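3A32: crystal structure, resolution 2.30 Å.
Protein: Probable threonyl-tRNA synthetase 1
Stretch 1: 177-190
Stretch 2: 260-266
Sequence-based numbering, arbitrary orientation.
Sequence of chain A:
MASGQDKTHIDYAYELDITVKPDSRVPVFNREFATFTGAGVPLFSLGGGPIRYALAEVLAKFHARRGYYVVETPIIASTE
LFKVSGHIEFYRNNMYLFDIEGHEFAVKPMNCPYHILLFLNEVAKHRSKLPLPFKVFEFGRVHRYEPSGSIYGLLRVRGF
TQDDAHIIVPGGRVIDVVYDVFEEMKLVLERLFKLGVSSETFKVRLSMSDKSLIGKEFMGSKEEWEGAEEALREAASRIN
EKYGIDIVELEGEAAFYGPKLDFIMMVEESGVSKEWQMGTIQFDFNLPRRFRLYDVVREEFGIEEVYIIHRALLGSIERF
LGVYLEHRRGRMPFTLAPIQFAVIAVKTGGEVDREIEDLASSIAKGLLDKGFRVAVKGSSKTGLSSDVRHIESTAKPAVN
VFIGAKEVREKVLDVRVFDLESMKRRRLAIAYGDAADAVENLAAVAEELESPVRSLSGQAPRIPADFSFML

Stretch 1, residues 177-190: VVYDVFEEMKLVLE
Stretch 2 260-266: KLDFIMM

One aromatic ring supplies most of the strand's side of this contact: Phe263, alone on its strand in touching three helix residues, has 103 Å² covered by the helix, of about 163 Å² on the strand and 296 Å² on both sides together. Stretch 1 (177-190) is helical throughout, with phi/psi near -60/-45 and i to i-4 hydrogen bonds running from Val181 N to Val177 O (3.0 Å) through Glu190 N to Lys186 O (2.9 Å). Stretch 2 (260-266) is an extended strand, phi -83 to -154° and psi 113 to 168°. The two run nearly parallel, N-to-C directions 20° apart (signed crossing angle -20°), with axes 10.7 Å apart at closest approach. Nearest CA pairs set the register: Val178 CA to Leu261 CA 9.1 Å, Phe182 CA to Phe263 CA 8.1 Å, Leu189 CA to Met265 CA 9.8 Å. Strand alternation turns Leu261, Phe263 and Met265 toward the helix, while Lys260, Asp262, Ile264 and Met266 make no contact with it.

Phe263 (chi1 -61°, m; chi2 -51°) lays its ring against the helix, touching Val181, Phe182 and Met185. Met185 (chi1 t, chi2 m, chi3 m), its CA-to-CB bond toward the strand, covers one face: CG lies 3.7 Å from Phe263 CD2 and 3.8 Å from the ring centroid, 17° off the normal, a CH-pi contact. Its SD sits 4.8 Å from the same centroid, an oblique sulfur-aromatic approach; a flexible thioether chain suits this place over a flat ring. Val181 (t) meets the ring edge, CG1 to Phe263 CZ 4.0 Å. Phe182 (t, chi2 84°) approaches obliquely through its backbone, CA to Phe263 CE1 4.0 Å, and Phe263 CE1 lies at the edge of the Phe182 ring, 4.1 Å from Phe182 CD1.

Smaller apolar pairs extend the contact along the strand. Near its start, Val178 CG1 (chi1 t) packs 4.1 Å from Leu261 CD1 (chi1 t, chi2 t). The CA-to-CB bonds of Val178, Val181 and Phe182 point sideways; their branched or aromatic hydrocarbon side chains need no polar partner and suit burial. Farther on, Leu189 (m, t), its CA-to-CB bond toward the strand, meets Met265 (t, t, chi3 m), Leu189 CD1 within 3.3 Å of Met265 CE, the tightest approach between the stretches.

No hydrogen bond crosses the interface; the contacting side chains are all apolar and buried, so packing joins the segments. Each stretch contains one salt bridge of its own: Lys186 NZ donates to Glu190 OE1 at 2.9 Å, one helical turn apart, and Lys260 NZ makes a long one to Asp262 OD2 at 3.7 Å.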

ATOM      1  N   VAL A 177       2.767 -21.852  16.339  1.00 11.29           N
ATOM      2  CA  VAL A 177       3.120 -20.753  15.488  1.00 10.53           C
ATOM      3  C   VAL A 177       3.643 -21.252  14.142  1.00  9.87           C
ATOM      4  O   VAL A 177       3.203 -20.778  13.080  1.00 10.00           O
ATOM      5  CB  VAL A 177       4.150 -19.831  16.200  1.00 11.63           C
ATOM      6  CG1 VAL A 177       4.980 -19.066  15.192  1.00 11.57           C
ATOM      7  CG2 VAL A 177       3.424 -18.863  17.207  1.00 12.03           C
ATOM      8  N   VAL A 178       4.544 -22.245  14.184  1.00  8.94           N
ATOM      9  CA  VAL A 178       5.082 -22.865  12.971  1.00  8.20           C
ATOM     10  C   VAL A 178       3.982 -23.463  12.112  1.00  9.43           C
ATOM     11  O   VAL A 178       3.947 -23.268  10.871  1.00  9.71           O
ATOM     12  CB  VAL A 178       6.247 -23.918  13.267  1.00  7.84           C
ATOM     13  CG1 VAL A 178       6.763 -24.567  11.947  1.00  5.66           C
ATOM     14  CG2 VAL A 178       7.393 -23.243  13.940  1.00  5.36           C
ATOM     15  N   TYR A 179       3.091 -24.211  12.772  1.00 10.19           N
ATOM     16  CA  TYR A 179       1.984 -24.847  12.114  1.00 10.89           C
ATOM     17  C   TYR A 179       1.053 -23.797  11.488  1.00 10.92           C
ATOM     18  O   TYR A 179       0.660 -23.931  10.334  1.00 11.36           O
ATOM     19  CB  TYR A 179       1.233 -25.755  13.099  1.00 13.06           C
ATOM     20  CG  TYR A 179       0.088 -26.483  12.446  1.00 15.31           C
ATOM     21  CD1 TYR A 179       0.311 -27.636  11.658  1.00 15.45           C
ATOM     22  CD2 TYR A 179      -1.216 -26.006  12.583  1.00 16.44           C
ATOM     23  CE1 TYR A 179      -0.757 -28.271  11.027  1.00 16.41           C
ATOM     24  CE2 TYR A 179      -2.277 -26.645  11.983  1.00 16.42           C
ATOM     25  CZ  TYR A 179      -2.045 -27.757  11.225  1.00 16.80           C
ATOM     26  OH  TYR A 179      -3.137 -28.331  10.634  1.00 21.85           O
ATOM     27  N   ASP A 180       0.709 -22.760  12.250  1.00  9.91           N
ATOM     28  CA  ASP A 180      -0.163 -21.703  11.802  1.00  9.06           C
ATOM     29  C   ASP A 180       0.351 -20.982  10.567  1.00  8.90           C
ATOM     30  O   ASP A 180      -0.461 -20.587   9.706  1.00  8.67           O
ATOM     31  CB  ASP A 180      -0.384 -20.677  12.915  1.00  9.16           C
ATOM     32  CG  ASP A 180      -1.324 -21.218  14.059  1.00 12.28           C
ATOM     33  OD1 ASP A 180      -1.922 -22.300  13.925  1.00  9.28           O
ATOM     34  OD2 ASP A 180      -1.460 -20.528  15.091  1.00 15.79           O
ATOM     35  N   VAL A 181       1.683 -20.822  10.479  1.00  8.36           N
ATOM     36  CA  VAL A 181       2.303 -20.173   9.304  1.00  7.40           C
ATOM     37  C   VAL A 181       2.115 -21.056   8.106  1.00  7.73           C
ATOM     38  O   VAL A 181       1.761 -20.553   7.043  1.00  7.46           O
ATOM     39  CB  VAL A 181       3.787 -19.777   9.513  1.00  7.40           C
ATOM     40  CG1 VAL A 181       4.428 -19.267   8.185  1.00  5.93           C
ATOM     41  CG2 VAL A 181       3.876 -18.673  10.591  1.00  5.02           C
ATOM     42  N   PHE A 182       2.263 -22.378   8.289  1.00  7.92           N
ATOM     43  CA  PHE A 182       1.898 -23.265   7.208  1.00  8.56           C
ATOM     44  C   PHE A 182       0.441 -23.043   6.803  1.00  9.08           C
ATOM     45  O   PHE A 182       0.138 -22.991   5.608  1.00 10.02           O
ATOM     46  CB  PHE A 182       2.113 -24.767   7.525  1.00  8.46           C
ATOM     47  CG  PHE A 182       1.485 -25.673   6.488  1.00  7.85           C
ATOM     48  CD1 PHE A 182       2.161 -25.990   5.316  1.00 10.12           C
ATOM     49  CD2 PHE A 182       0.211 -26.169   6.661  1.00 10.60           C
ATOM     50  CE1 PHE A 182       1.570 -26.815   4.330  1.00 10.19           C
ATOM     51  CE2 PHE A 182      -0.388 -26.983   5.676  1.00 11.40           C
ATOM     52  CZ  PHE A 182       0.308 -27.295   4.515  1.00 10.11           C
ATOM     53  N   GLU A 183      -0.462 -22.929   7.787  1.00  9.23           N
ATOM     54  CA  GLU A 183      -1.905 -22.792   7.484  1.00  9.75           C
ATOM     55  C   GLU A 183      -2.181 -21.454   6.770  1.00  8.39           C
ATOM     56  O   GLU A 183      -3.012 -21.380   5.895  1.00  7.96           O
ATOM     57  CB  GLU A 183      -2.775 -22.928   8.746  1.00  9.03           C
ATOM     58  CG  GLU A 183      -2.839 -24.330   9.338  1.00 14.53           C
ATOM     59  CD  GLU A 183      -3.744 -25.329   8.566  1.00 19.57           C
ATOM     60  OE1 GLU A 183      -3.603 -25.490   7.347  1.00 22.46           O
ATOM     61  OE2 GLU A 183      -4.616 -25.968   9.195  1.00 23.52           O
ATOM     62  N   GLU A 184      -1.442 -20.416   7.138  1.00  7.73           N
ATOM     63  CA  GLU A 184      -1.519 -19.141   6.442  1.00  7.87           C
ATOM     64  C   GLU A 184      -1.098 -19.245   4.969  1.00  7.95           C
ATOM     65  O   GLU A 184      -1.769 -18.735   4.095  1.00  7.63           O
ATOM     66  CB  GLU A 184      -0.658 -18.116   7.205  1.00  8.99           C
ATOM     67  CG  GLU A 184      -1.305 -17.737   8.518  1.00  7.75           C
ATOM     68  CD  GLU A 184      -0.396 -17.088   9.493  1.00  9.53           C
ATOM     69  OE1 GLU A 184       0.763 -16.744   9.180  1.00 12.80           O
ATOM     70  OE2 GLU A 184      -0.872 -16.894  10.617  1.00  9.39           O
ATOM     71  N   MET A 185       0.014 -19.930   4.711  1.00  8.18           N
ATOM     72  CA  MET A 185       0.536 -20.117   3.360  1.00  8.38           C
ATOM     73  C   MET A 185      -0.501 -20.817   2.469  1.00  8.00           C
ATOM     74  O   MET A 185      -0.762 -20.385   1.333  1.00  7.15           O
ATOM     75  CB  MET A 185       1.870 -20.896   3.430  1.00  7.99           C
ATOM     76  CG  MET A 185       2.510 -21.220   2.051  1.00 10.80           C
ATOM     77  SD  MET A 185       1.671 -22.613   1.238  1.00 15.91           S
ATOM     78  CE  MET A 185       1.614 -23.908   2.503  1.00 11.52           C
ATOM     79  N   LYS A 186      -1.102 -21.879   3.005  1.00  7.32           N
ATOM     80  CA  LYS A 186      -2.125 -22.629   2.294  1.00  7.43           C
ATOM     81  C   LYS A 186      -3.385 -21.800   1.931  1.00  8.37           C
ATOM     82  O   LYS A 186      -3.887 -21.867   0.789  1.00  7.81           O
ATOM     83  CB  LYS A 186      -2.480 -23.848   3.132  1.00  7.83           C
ATOM     84  CG  LYS A 186      -3.609 -24.705   2.586  1.00  6.86           C
ATOM     85  CD  LYS A 186      -3.532 -26.024   3.246  1.00  8.77           C
ATOM     86  CE  LYS A 186      -4.406 -27.087   2.566  1.00 11.82           C
ATOM     87  NZ  LYS A 186      -5.868 -26.700   2.464  1.00 12.53           N
ATOM     88  N   LEU A 187      -3.911 -21.052   2.914  1.00  8.75           N
ATOM     89  CA  LEU A 187      -5.021 -20.100   2.697  1.00  8.67           C
ATOM     90  C   LEU A 187      -4.739 -19.057   1.586  1.00  8.93           C
ATOM     91  O   LEU A 187      -5.619 -18.810   0.742  1.00  9.54           O
ATOM     92  CB  LEU A 187      -5.375 -19.369   4.010  1.00  8.27           C
ATOM     93  CG  LEU A 187      -6.020 -20.133   5.182  1.00  8.78           C
ATOM     94  CD1 LEU A 187      -5.961 -19.304   6.475  1.00  5.76           C
ATOM     95  CD2 LEU A 187      -7.449 -20.529   4.854  1.00  7.24           C
ATOM     96  N   VAL A 188      -3.567 -18.408   1.622  1.00  7.60           N
ATOM     97  CA  VAL A 188      -3.143 -17.513   0.558  1.00  7.65           C
ATOM     98  C   VAL A 188      -2.985 -18.198  -0.853  1.00  7.81           C
ATOM     99  O   VAL A 188      -3.573 -17.734  -1.855  1.00  6.21           O
ATOM    100  CB  VAL A 188      -1.877 -16.738   0.955  1.00  8.15           C
ATOM    101  CG1 VAL A 188      -1.286 -16.027  -0.213  1.00  9.28           C
ATOM    102  CG2 VAL A 188      -2.199 -15.705   2.033  1.00  7.13           C
ATOM    103  N   LEU A 189      -2.255 -19.316  -0.933  1.00  7.09           N
ATOM    104  CA  LEU A 189      -2.207 -20.052  -2.192  1.00  7.01           C
ATOM    105  C   LEU A 189      -3.566 -20.405  -2.766  1.00  7.40           C
ATOM    106  O   LEU A 189      -3.819 -20.166  -3.950  1.00  7.00           O
ATOM    107  CB  LEU A 189      -1.405 -21.332  -2.076  1.00  7.46           C
ATOM    108  CG  LEU A 189       0.100 -21.192  -1.879  1.00 10.91           C
ATOM    109  CD1 LEU A 189       0.611 -22.507  -2.302  1.00 15.19           C
ATOM    110  CD2 LEU A 189       0.719 -20.104  -2.699  1.00 13.54           C
ATOM    111  N   GLU A 190      -4.431 -20.972  -1.929  1.00  7.61           N
ATOM    112  CA  GLU A 190      -5.707 -21.518  -2.385  1.00  8.92           C
ATOM    113  C   GLU A 190      -6.726 -20.443  -2.688  1.00  8.81           C
ATOM    114  O   GLU A 190      -7.467 -20.530  -3.659  1.00  8.95           O
ATOM    115  CB  GLU A 190      -6.262 -22.564  -1.379  1.00  8.27           C
ATOM    116  CG  GLU A 190      -5.422 -23.836  -1.366  1.00  8.07           C
ATOM    117  CD  GLU A 190      -5.979 -24.958  -0.485  1.00 10.43           C
ATOM    118  OE1 GLU A 190      -6.664 -24.653   0.509  1.00  9.03           O
ATOM    119  OE2 GLU A 190      -5.725 -26.165  -0.791  1.00 14.74           O
ATOM    120  N   LYS A 260      15.364 -24.293   9.378  1.00  7.87           N
ATOM    121  CA  LYS A 260      14.257 -23.722   8.602  1.00  8.60           C
ATOM    122  C   LYS A 260      13.370 -24.760   7.954  1.00  8.46           C
ATOM    123  O   LYS A 260      13.714 -25.926   7.865  1.00  8.50           O
ATOM    124  CB  LYS A 260      14.787 -22.790   7.495  1.00  8.60           C
ATOM    125  CG  LYS A 260      15.896 -23.427   6.650  1.00 10.62           C
ATOM    126  CD  LYS A 260      16.125 -22.673   5.322  1.00 10.96           C
ATOM    127  CE  LYS A 260      17.307 -23.313   4.570  1.00 12.95           C
ATOM    128  NZ  LYS A 260      17.387 -22.758   3.183  1.00 19.20           N
ATOM    129  N   LEU A 261      12.233 -24.285   7.464  1.00  9.19           N
ATOM    130  CA  LEU A 261      11.294 -25.053   6.683  1.00  9.42           C
ATOM    131  C   LEU A 261      10.967 -24.243   5.418  1.00  9.84           C
ATOM    132  O   LEU A 261      10.654 -23.028   5.491  1.00  9.75           O
ATOM    133  CB  LEU A 261      10.058 -25.217   7.547  1.00  9.85           C
ATOM    134  CG  LEU A 261       8.786 -25.904   7.130  1.00 12.17           C
ATOM    135  CD1 LEU A 261       8.029 -26.201   8.409  1.00 11.08           C
ATOM    136  CD2 LEU A 261       7.943 -25.029   6.152  1.00 14.78           C
ATOM    137  N   ASP A 262      10.986 -24.905   4.264  1.00  8.94           N
ATOM    138  CA  ASP A 262      10.655 -24.251   2.992  1.00  8.34           C
ATOM    139  C   ASP A 262       9.383 -24.833   2.451  1.00  8.33           C
ATOM    140  O   ASP A 262       9.146 -26.028   2.577  1.00  7.25           O
ATOM    141  CB  ASP A 262      11.764 -24.456   1.986  1.00  8.02           C
ATOM    142  CG  ASP A 262      12.995 -23.651   2.348  1.00 11.46           C
ATOM    143  OD1 ASP A 262      12.816 -22.423   2.593  1.00 11.83           O
ATOM    144  OD2 ASP A 262      14.103 -24.251   2.430  1.00 12.68           O
ATOM    145  N   PHE A 263       8.558 -23.953   1.897  1.00  7.37           N
ATOM    146  CA  PHE A 263       7.304 -24.318   1.246  1.00  7.39           C
ATOM    147  C   PHE A 263       7.551 -24.562  -0.234  1.00  7.68           C
ATOM    148  O   PHE A 263       8.027 -23.674  -0.925  1.00  7.86           O
ATOM    149  CB  PHE A 263       6.337 -23.141   1.325  1.00  5.91           C
ATOM    150  CG  PHE A 263       5.990 -22.718   2.737  1.00  6.19           C
ATOM    151  CD1 PHE A 263       5.548 -23.673   3.700  1.00  5.95           C
ATOM    152  CD2 PHE A 263       6.032 -21.377   3.092  1.00  3.52           C
ATOM    153  CE1 PHE A 263       5.195 -23.264   4.961  1.00  2.44           C
ATOM    154  CE2 PHE A 263       5.666 -20.970   4.365  1.00  2.00           C
ATOM    155  CZ  PHE A 263       5.256 -21.896   5.281  1.00  2.48           C
ATOM    156  N   ILE A 264       7.182 -25.731  -0.720  1.00  7.88           N
ATOM    157  CA  ILE A 264       7.512 -26.110  -2.061  1.00  9.63           C
ATOM    158  C   ILE A 264       6.295 -26.689  -2.769  1.00  9.96           C
ATOM    159  O   ILE A 264       5.824 -27.766  -2.410  1.00 10.12           O
ATOM    160  CB  ILE A 264       8.655 -27.174  -2.099  1.00  9.46           C
ATOM    161  CG1 ILE A 264       9.970 -26.579  -1.595  1.00 11.66           C
ATOM    162  CG2 ILE A 264       8.881 -27.644  -3.532  1.00  9.52           C
ATOM    163  CD1 ILE A 264      10.769 -27.571  -0.886  1.00 16.29           C
ATOM    164  N   MET A 265       5.805 -25.984  -3.784  1.00 10.43           N
ATOM    165  CA  MET A 265       4.776 -26.544  -4.637  1.00 11.98           C
ATOM    166  C   MET A 265       5.413 -27.429  -5.710  1.00 11.51           C
ATOM    167  O   MET A 265       6.395 -27.034  -6.333  1.00 12.40           O
ATOM    168  CB  MET A 265       3.969 -25.425  -5.296  1.00 10.47           C
ATOM    169  CG  MET A 265       2.862 -25.953  -6.172  1.00 10.93           C
ATOM    170  SD  MET A 265       1.511 -24.786  -6.264  1.00 15.27           S
ATOM    171  CE  MET A 265       0.854 -24.868  -4.577  1.00 12.44           C
ATOM    172  N   MET A 266       4.838 -28.601  -5.918  1.00 11.77           N
ATOM    173  CA  MET A 266       5.191 -29.499  -7.013  1.00 12.87           C
ATOM    174  C   MET A 266       4.318 -29.268  -8.237  1.00 14.83           C
ATOM    175  O   MET A 266       3.086 -29.370  -8.162  1.00 13.75           O
ATOM    176  CB  MET A 266       5.089 -30.957  -6.579  1.00 11.25           C
ATOM    177  CG  MET A 266       5.971 -31.277  -5.399  1.00 13.61           C
ATOM    178  SD  MET A 266       7.721 -30.805  -5.647  1.00 16.28           S
ATOM    179  CE  MET A 266       8.093 -31.803  -7.132  1.00 14.27           C
TER